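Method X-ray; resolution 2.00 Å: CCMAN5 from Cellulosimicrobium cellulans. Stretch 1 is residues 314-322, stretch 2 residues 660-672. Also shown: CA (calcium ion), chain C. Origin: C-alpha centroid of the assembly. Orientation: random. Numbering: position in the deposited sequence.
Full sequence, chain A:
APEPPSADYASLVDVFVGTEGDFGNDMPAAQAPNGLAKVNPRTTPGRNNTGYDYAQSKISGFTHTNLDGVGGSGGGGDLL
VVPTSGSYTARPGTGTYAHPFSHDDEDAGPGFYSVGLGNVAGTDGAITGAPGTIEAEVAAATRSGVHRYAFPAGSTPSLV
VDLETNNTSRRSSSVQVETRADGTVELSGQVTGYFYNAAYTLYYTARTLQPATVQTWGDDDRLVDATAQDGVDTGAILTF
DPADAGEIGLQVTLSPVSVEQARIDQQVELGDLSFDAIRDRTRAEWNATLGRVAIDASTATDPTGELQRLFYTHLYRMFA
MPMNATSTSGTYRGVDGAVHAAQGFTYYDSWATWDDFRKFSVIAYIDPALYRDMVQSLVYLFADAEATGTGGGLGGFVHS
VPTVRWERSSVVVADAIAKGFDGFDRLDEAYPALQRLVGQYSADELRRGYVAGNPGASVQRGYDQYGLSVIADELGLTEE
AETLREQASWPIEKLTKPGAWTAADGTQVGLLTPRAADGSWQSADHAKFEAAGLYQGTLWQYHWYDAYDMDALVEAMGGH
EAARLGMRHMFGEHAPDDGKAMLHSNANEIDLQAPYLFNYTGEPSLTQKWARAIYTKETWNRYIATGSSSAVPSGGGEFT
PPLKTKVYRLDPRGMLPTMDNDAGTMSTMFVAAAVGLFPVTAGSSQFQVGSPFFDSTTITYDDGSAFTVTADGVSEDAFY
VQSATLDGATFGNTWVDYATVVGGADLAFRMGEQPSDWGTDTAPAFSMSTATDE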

ATOM      1  N   HIS A 314      -0.548  10.369   5.622  1.00  3.68           N
ATOM      2  CA  HIS A 314      -0.816   8.933   5.580  1.00  4.29           C
ATOM      3  C   HIS A 314      -2.244   8.612   5.129  1.00  4.18           C
ATOM      4  O   HIS A 314      -2.484   7.562   4.499  1.00  4.46           O
ATOM      5  CB  HIS A 314      -0.446   8.241   6.898  1.00  3.78           C
ATOM      6  CG  HIS A 314       1.025   8.270   7.180  1.00  4.89           C
ATOM      7  ND1 HIS A 314       1.957   7.777   6.295  1.00  6.14           N
ATOM      8  CD2 HIS A 314       1.726   8.758   8.230  1.00  2.94           C
ATOM      9  CE1 HIS A 314       3.168   7.950   6.788  1.00  3.28           C
ATOM     10  NE2 HIS A 314       3.055   8.531   7.968  1.00  4.88           N
ATOM     11  N   LEU A 315      -3.193   9.504   5.411  1.00  3.33           N
ATOM     12  CA  LEU A 315      -4.511   9.346   4.799  1.00  3.00           C
ATOM     13  C   LEU A 315      -4.377   9.417   3.261  1.00  3.01           C
ATOM     14  O   LEU A 315      -4.969   8.594   2.523  1.00  2.44           O
ATOM     15  CB  LEU A 315      -5.510  10.386   5.318  1.00  2.86           C
ATOM     16  CG  LEU A 315      -7.001  10.201   5.011  1.00  2.78           C
ATOM     17  CD1 LEU A 315      -7.576   8.916   5.640  1.00  4.34           C
ATOM     18  CD2 LEU A 315      -7.821  11.411   5.453  1.00  3.53           C
ATOM     19  N   TYR A 316      -3.586  10.378   2.779  1.00  2.52           N
ATOM     20  CA  TYR A 316      -3.300  10.483   1.342  1.00  2.15           C
ATOM     21  C   TYR A 316      -2.749   9.147   0.790  1.00  2.52           C
ATOM     22  O   TYR A 316      -3.211   8.651  -0.217  1.00  2.00           O
ATOM     23  CB  TYR A 316      -2.363  11.667   1.080  1.00  2.39           C
ATOM     24  CG  TYR A 316      -1.672  11.686  -0.268  1.00  2.59           C
ATOM     25  CD1 TYR A 316      -2.297  12.226  -1.400  1.00  3.52           C
ATOM     26  CD2 TYR A 316      -0.383  11.184  -0.410  1.00  2.02           C
ATOM     27  CE1 TYR A 316      -1.648  12.242  -2.650  1.00  4.17           C
ATOM     28  CE2 TYR A 316       0.265  11.193  -1.645  1.00  4.06           C
ATOM     29  CZ  TYR A 316      -0.368  11.726  -2.759  1.00  3.51           C
ATOM     30  OH  TYR A 316       0.285  11.740  -3.980  1.00  2.98           O
ATOM     31  N   ARG A 317      -1.787   8.567   1.496  1.00  2.89           N
ATOM     32  CA  ARG A 317      -1.160   7.307   1.092  1.00  3.71           C
ATOM     33  C   ARG A 317      -2.132   6.118   1.125  1.00  4.08           C
ATOM     34  O   ARG A 317      -1.956   5.153   0.379  1.00  4.36           O
ATOM     35  CB  ARG A 317       0.031   7.002   1.998  1.00  3.59           C
ATOM     36  CG  ARG A 317       1.193   7.986   1.937  1.00  5.05           C
ATOM     37  CD  ARG A 317       1.802   8.019   0.555  1.00  6.68           C
ATOM     38  NE  ARG A 317       3.058   8.754   0.538  1.00  9.33           N
ATOM     39  CZ  ARG A 317       3.636   9.250  -0.555  1.00  9.44           C
ATOM     40  NH1 ARG A 317       3.072   9.102  -1.750  1.00  9.43           N
ATOM     41  NH2 ARG A 317       4.781   9.904  -0.447  1.00 11.03           N
ATOM     42  N   MET A 318      -3.140   6.184   1.995  1.00  4.49           N
ATOM     43  CA  MET A 318      -4.160   5.132   2.091  1.00  6.35           C
ATOM     44  C   MET A 318      -5.042   4.992   0.837  1.00  6.45           C
ATOM     45  O   MET A 318      -5.550   3.904   0.560  1.00  7.33           O
ATOM     46  CB  MET A 318      -5.030   5.321   3.341  1.00  6.39           C
ATOM     47  CG  MET A 318      -6.190   4.318   3.446  1.00  7.93           C
ATOM     48  SD  MET A 318      -7.244   4.655   4.887  1.00 12.76           S
ATOM     49  CE  MET A 318      -6.042   5.413   5.895  1.00 11.46           C
ATOM     50  N   PHE A 319      -5.193   6.081   0.084  1.00  6.56           N
ATOM     51  CA  PHE A 319      -5.977   6.087  -1.156  1.00  7.83           C
ATOM     52  C   PHE A 319      -5.076   6.027  -2.412  1.00  7.71           C
ATOM     53  O   PHE A 319      -5.087   6.946  -3.233  1.00  8.19           O
ATOM     54  CB  PHE A 319      -6.893   7.337  -1.201  1.00  8.08           C
ATOM     55  CG  PHE A 319      -8.032   7.302  -0.204  1.00  9.28           C
ATOM     56  CD1 PHE A 319      -9.291   6.832  -0.580  1.00 13.60           C
ATOM     57  CD2 PHE A 319      -7.849   7.739   1.099  1.00 11.49           C
ATOM     58  CE1 PHE A 319     -10.366   6.796   0.343  1.00 14.45           C
ATOM     59  CE2 PHE A 319      -8.900   7.705   2.038  1.00 11.99           C
ATOM     60  CZ  PHE A 319     -10.155   7.235   1.663  1.00 15.26           C
ATOM     61  N   ALA A 320      -4.295   4.958  -2.540  1.00  7.60           N
ATOM     62  CA  ALA A 320      -3.438   4.746  -3.713  1.00  7.53           C
ATOM     63  C   ALA A 320      -3.710   3.409  -4.410  1.00  7.57           C
ATOM     64  O   ALA A 320      -3.897   3.375  -5.621  1.00  8.21           O
ATOM     65  CB  ALA A 320      -1.989   4.838  -3.336  1.00  7.34           C
ATOM     66  N   MET A 321      -3.699   2.309  -3.657  1.00  6.80           N
ATOM     67  CA  MET A 321      -3.821   0.975  -4.248  1.00  6.18           C
ATOM     68  C   MET A 321      -4.887   0.172  -3.506  1.00  5.64           C
ATOM     69  O   MET A 321      -5.030   0.350  -2.304  1.00  6.29           O
ATOM     70  CB  MET A 321      -2.484   0.229  -4.186  1.00  5.88           C
ATOM     71  CG  MET A 321      -1.419   0.717  -5.188  1.00  6.65           C
ATOM     72  SD  MET A 321       0.243   0.050  -4.860  1.00  5.72           S
ATOM     73  CE  MET A 321       0.046  -1.706  -5.157  1.00  6.53           C
ATOM     74  N   PRO A 322      -5.641  -0.698  -4.217  1.00  5.18           N
ATOM     75  CA  PRO A 322      -5.590  -0.926  -5.666  1.00  5.02           C
ATOM     76  C   PRO A 322      -6.004   0.301  -6.491  1.00  5.04           C
ATOM     77  O   PRO A 322      -6.745   1.163  -6.000  1.00  4.81           O
ATOM     78  CB  PRO A 322      -6.562  -2.101  -5.879  1.00  5.19           C
ATOM     79  CG  PRO A 322      -7.514  -2.013  -4.716  1.00  5.34           C
ATOM     80  CD  PRO A 322      -6.646  -1.562  -3.570  1.00  5.21           C
ATOM     81  N   ASP A 660       9.060  -0.942   4.176  1.00  3.67           N
ATOM     82  CA  ASP A 660       8.312  -0.529   2.990  1.00  3.95           C
ATOM     83  C   ASP A 660       6.875  -0.276   3.400  1.00  3.66           C
ATOM     84  O   ASP A 660       6.366  -0.960   4.278  1.00  3.81           O
ATOM     85  CB  ASP A 660       8.368  -1.626   1.926  1.00  3.86           C
ATOM     86  CG  ASP A 660       9.763  -1.830   1.377  1.00  6.34           C
ATOM     87  OD1 ASP A 660      10.545  -0.852   1.382  1.00  7.36           O
ATOM     88  OD2 ASP A 660      10.092  -2.969   0.962  1.00  9.02           O
ATOM     89  N   ASN A 661       6.241   0.728   2.805  1.00  3.35           N
ATOM     90  CA  ASN A 661       4.842   1.032   3.111  1.00  3.15           C
ATOM     91  C   ASN A 661       3.922  -0.131   2.661  1.00  3.52           C
ATOM     92  O   ASN A 661       2.890  -0.406   3.301  1.00  3.16           O
ATOM     93  CB  ASN A 661       4.427   2.343   2.423  1.00  2.50           C
ATOM     94  CG  ASN A 661       3.279   3.062   3.133  1.00  3.63           C
ATOM     95  OD1 ASN A 661       2.464   2.444   3.844  1.00  2.21           O
ATOM     96  ND2 ASN A 661       3.204   4.385   2.936  1.00  3.07           N
ATOM     97  N   ASP A 662       4.320  -0.805   1.575  1.00  2.78           N
ATOM     98  CA  ASP A 662       3.546  -1.896   0.947  1.00  2.87           C
ATOM     99  C   ASP A 662       2.129  -1.470   0.549  1.00  2.74           C
ATOM    100  O   ASP A 662       1.146  -1.774   1.244  1.00  2.00           O
ATOM    101  CB  ASP A 662       3.501  -3.150   1.836  1.00  3.34           C
ATOM    102  CG  ASP A 662       4.896  -3.709   2.142  1.00  4.71           C
ATOM    103  OD1 ASP A 662       5.686  -3.957   1.205  1.00  5.67           O
ATOM    104  OD2 ASP A 662       5.192  -3.923   3.334  1.00  3.78           O
ATOM    105  N   ALA A 663       2.024  -0.769  -0.571  1.00  2.47           N
ATOM    106  CA  ALA A 663       0.711  -0.365  -1.091  1.00  3.12           C
ATOM    107  C   ALA A 663      -0.116   0.398  -0.047  1.00  2.97           C
ATOM    108  O   ALA A 663      -1.341   0.220   0.054  1.00  3.73           O
ATOM    109  CB  ALA A 663      -0.068  -1.609  -1.595  1.00  3.25           C
ATOM    110  N   GLY A 664       0.560   1.233   0.732  1.00  2.37           N
ATOM    111  CA  GLY A 664      -0.090   2.093   1.707  1.00  2.70           C
ATOM    112  C   GLY A 664      -0.487   1.417   3.007  1.00  2.78           C
ATOM    113  O   GLY A 664      -1.243   1.998   3.787  1.00  2.55           O
ATOM    114  N   THR A 665       0.012   0.202   3.258  1.00  2.25           N
ATOM    115  CA  THR A 665      -0.341  -0.503   4.509  1.00  2.81           C
ATOM    116  C   THR A 665       0.149   0.222   5.768  1.00  2.30           C
ATOM    117  O   THR A 665      -0.629   0.464   6.700  1.00  2.00           O
ATOM    118  CB  THR A 665       0.173  -1.952   4.545  1.00  3.07           C
ATOM    119  OG1 THR A 665      -0.292  -2.638   3.382  1.00  4.21           O
ATOM    120  CG2 THR A 665      -0.343  -2.682   5.823  1.00  2.00           C
ATOM    121  N   MET A 666       1.438   0.542   5.815  1.00  2.65           N
ATOM    122  CA  MET A 666       1.973   1.215   6.997  1.00  2.55           C
ATOM    123  C   MET A 666       1.236   2.552   7.239  1.00  2.79           C
ATOM    124  O   MET A 666       0.857   2.849   8.381  1.00  2.93           O
ATOM    125  CB  MET A 666       3.497   1.356   6.930  1.00  3.03           C
ATOM    126  CG  MET A 666       4.250   0.008   7.002  1.00  4.09           C
ATOM    127  SD  MET A 666       3.611  -1.073   8.331  1.00  5.65           S
ATOM    128  CE  MET A 666       4.927  -2.297   8.418  1.00  4.71           C
ATOM    129  N   SER A 667       0.980   3.308   6.167  1.00  2.61           N
ATOM    130  CA  SER A 667       0.178   4.552   6.243  1.00  2.87           C
ATOM    131  C   SER A 667      -1.231   4.320   6.788  1.00  3.32           C
ATOM    132  O   SER A 667      -1.705   5.088   7.634  1.00  2.63           O
ATOM    133  CB  SER A 667       0.064   5.229   4.877  1.00  2.85           C
ATOM    134  OG  SER A 667       1.334   5.618   4.386  1.00  3.38           O
ATOM    135  N   THR A 668      -1.893   3.273   6.277  1.00  3.43           N
ATOM    136  CA  THR A 668      -3.239   2.902   6.700  1.00  3.50           C
ATOM    137  C   THR A 668      -3.286   2.492   8.177  1.00  3.24           C
ATOM    138  O   THR A 668      -4.200   2.870   8.891  1.00  2.91           O
ATOM    139  CB  THR A 668      -3.808   1.782   5.819  1.00  4.03           C
ATOM    140  OG1 THR A 668      -3.730   2.171   4.448  1.00  3.77           O
ATOM    141  CG2 THR A 668      -5.252   1.521   6.150  1.00  4.58           C
ATOM    142  N   MET A 669      -2.289   1.741   8.640  1.00  3.01           N
ATOM    143  CA  MET A 669      -2.188   1.457  10.078  1.00  2.90           C
ATOM    144  C   MET A 669      -2.001   2.714  10.927  1.00  2.84           C
ATOM    145  O   MET A 669      -2.514   2.798  12.046  1.00  2.92           O
ATOM    146  CB  MET A 669      -1.099   0.424  10.365  1.00  3.18           C
ATOM    147  CG  MET A 669      -1.277  -0.885   9.613  1.00  2.97           C
ATOM    148  SD  MET A 669      -2.887  -1.713   9.808  1.00  9.77           S
ATOM    149  CE  MET A 669      -3.746  -1.313   8.292  1.00  6.25           C
ATOM    150  N   PHE A 670      -1.273   3.695  10.409  1.00  2.43           N
ATOM    151  CA  PHE A 670      -1.135   4.967  11.128  1.00  2.90           C
ATOM    152  C   PHE A 670      -2.490   5.657  11.271  1.00  3.20           C
ATOM    153  O   PHE A 670      -2.844   6.130  12.353  1.00  3.61           O
ATOM    154  CB  PHE A 670      -0.148   5.907  10.434  1.00  2.55           C
ATOM    155  CG  PHE A 670       0.080   7.196  11.185  1.00  2.98           C
ATOM    156  CD1 PHE A 670      -0.837   8.246  11.086  1.00  2.07           C
ATOM    157  CD2 PHE A 670       1.196   7.353  11.998  1.00  2.00           C
ATOM    158  CE1 PHE A 670      -0.637   9.426  11.804  1.00  3.54           C
ATOM    159  CE2 PHE A 670       1.396   8.541  12.719  1.00  3.20           C
ATOM    160  CZ  PHE A 670       0.490   9.573  12.609  1.00  2.00           C
ATOM    161  N   VAL A 671      -3.233   5.750  10.171  1.00  3.30           N
ATOM    162  CA  VAL A 671      -4.575   6.319  10.235  1.00  3.29           C
ATOM    163  C   VAL A 671      -5.417   5.591  11.292  1.00  3.38           C
ATOM    164  O   VAL A 671      -6.082   6.230  12.104  1.00  2.83           O
ATOM    165  CB  VAL A 671      -5.254   6.253   8.871  1.00  3.54           C
ATOM    166  CG1 VAL A 671      -6.788   6.482   9.002  1.00  3.81           C
ATOM    167  CG2 VAL A 671      -4.623   7.285   7.932  1.00  3.97           C
ATOM    168  N   ALA A 672      -5.390   4.257  11.263  1.00  3.32           N
ATOM    169  CA  ALA A 672      -6.181   3.436  12.190  1.00  3.04           C
ATOM    170  C   ALA A 672      -5.805   3.705  13.653  1.00  3.00           C
ATOM    171  O   ALA A 672      -6.687   3.822  14.530  1.00  2.82           O
ATOM    172  CB  ALA A 672      -6.005   1.952  11.857  1.00  2.30           C
TER
HETATM  173 CA    CA C1772       6.798  -5.444   4.503  1.00 30.05          CA
HETATM  174  O   HOH W   1      -3.038   2.798  -0.712  1.00  3.84           O
HETATM  175  O   HOH W   2       7.346  -3.343   5.638  1.00  7.52           O

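Two helices meet at a steep angle, their N-to-C directions 126° apart and their axes approaching to 7.8 Å. Across the gap the CA of His314 lies 4.5 Å from the CA of Ser667, and the CA of Met318 lies 5.1 Å from the CA of Gly664. Gly664 caps the helix that begins at Thr665, its phi of 79° being one that glycine adopts readily, within a type I' turn running from Asp662 to Thr665. Its CA lies 3.8 Å from Arg317 O; a CB here would point toward stretch 1 and come within 2.6 Å of that same oxygen, a clash.

The polar centre is Ser667. Its OG hydrogen-bonds His314 ND1 at 2.9 Å, in line with the edge of the imidazole, and accepts a bond from Asn661 ND2 at 2.7 Å. Asn661 OD1 in turn accepts from Ser667 N at 2.9 Å, so one amide side chain ties the loop to the first helical turn and helps fix the hydroxyl that meets the histidine. Arg317 packs its CB 3.1 Å from Ser667 OG while its guanidinium leads away to partners elsewhere in the structure.

Around this centre the contact is largely apolar. The His314 ring lies obliquely to Phe670, its CD2 3.7 Å from Phe670 CG and over one face of the phenyl ring. Val671 CG2 meets Leu315 CD1 at 4.1 Å and, very tightly, Met318 CE at 3.1 Å; the unbranched methionine, with chi1 and chi2 both t, carries its methyl to the valine although its CB points sideways. Thr668 turns its OG1 back to Gly664 O at 2.6 Å, satisfying the hydroxyl beside Met318. Beyond the helix, Met321 CE reaches Ala663 CB at 3.6 Å. Water 1 bridges the backbones, accepting from Met321 N at 3.1 Å and lying 2.8 Å from Arg317 O and 3.2 Å from Ala663 O. The two stretches together bury 532 Å².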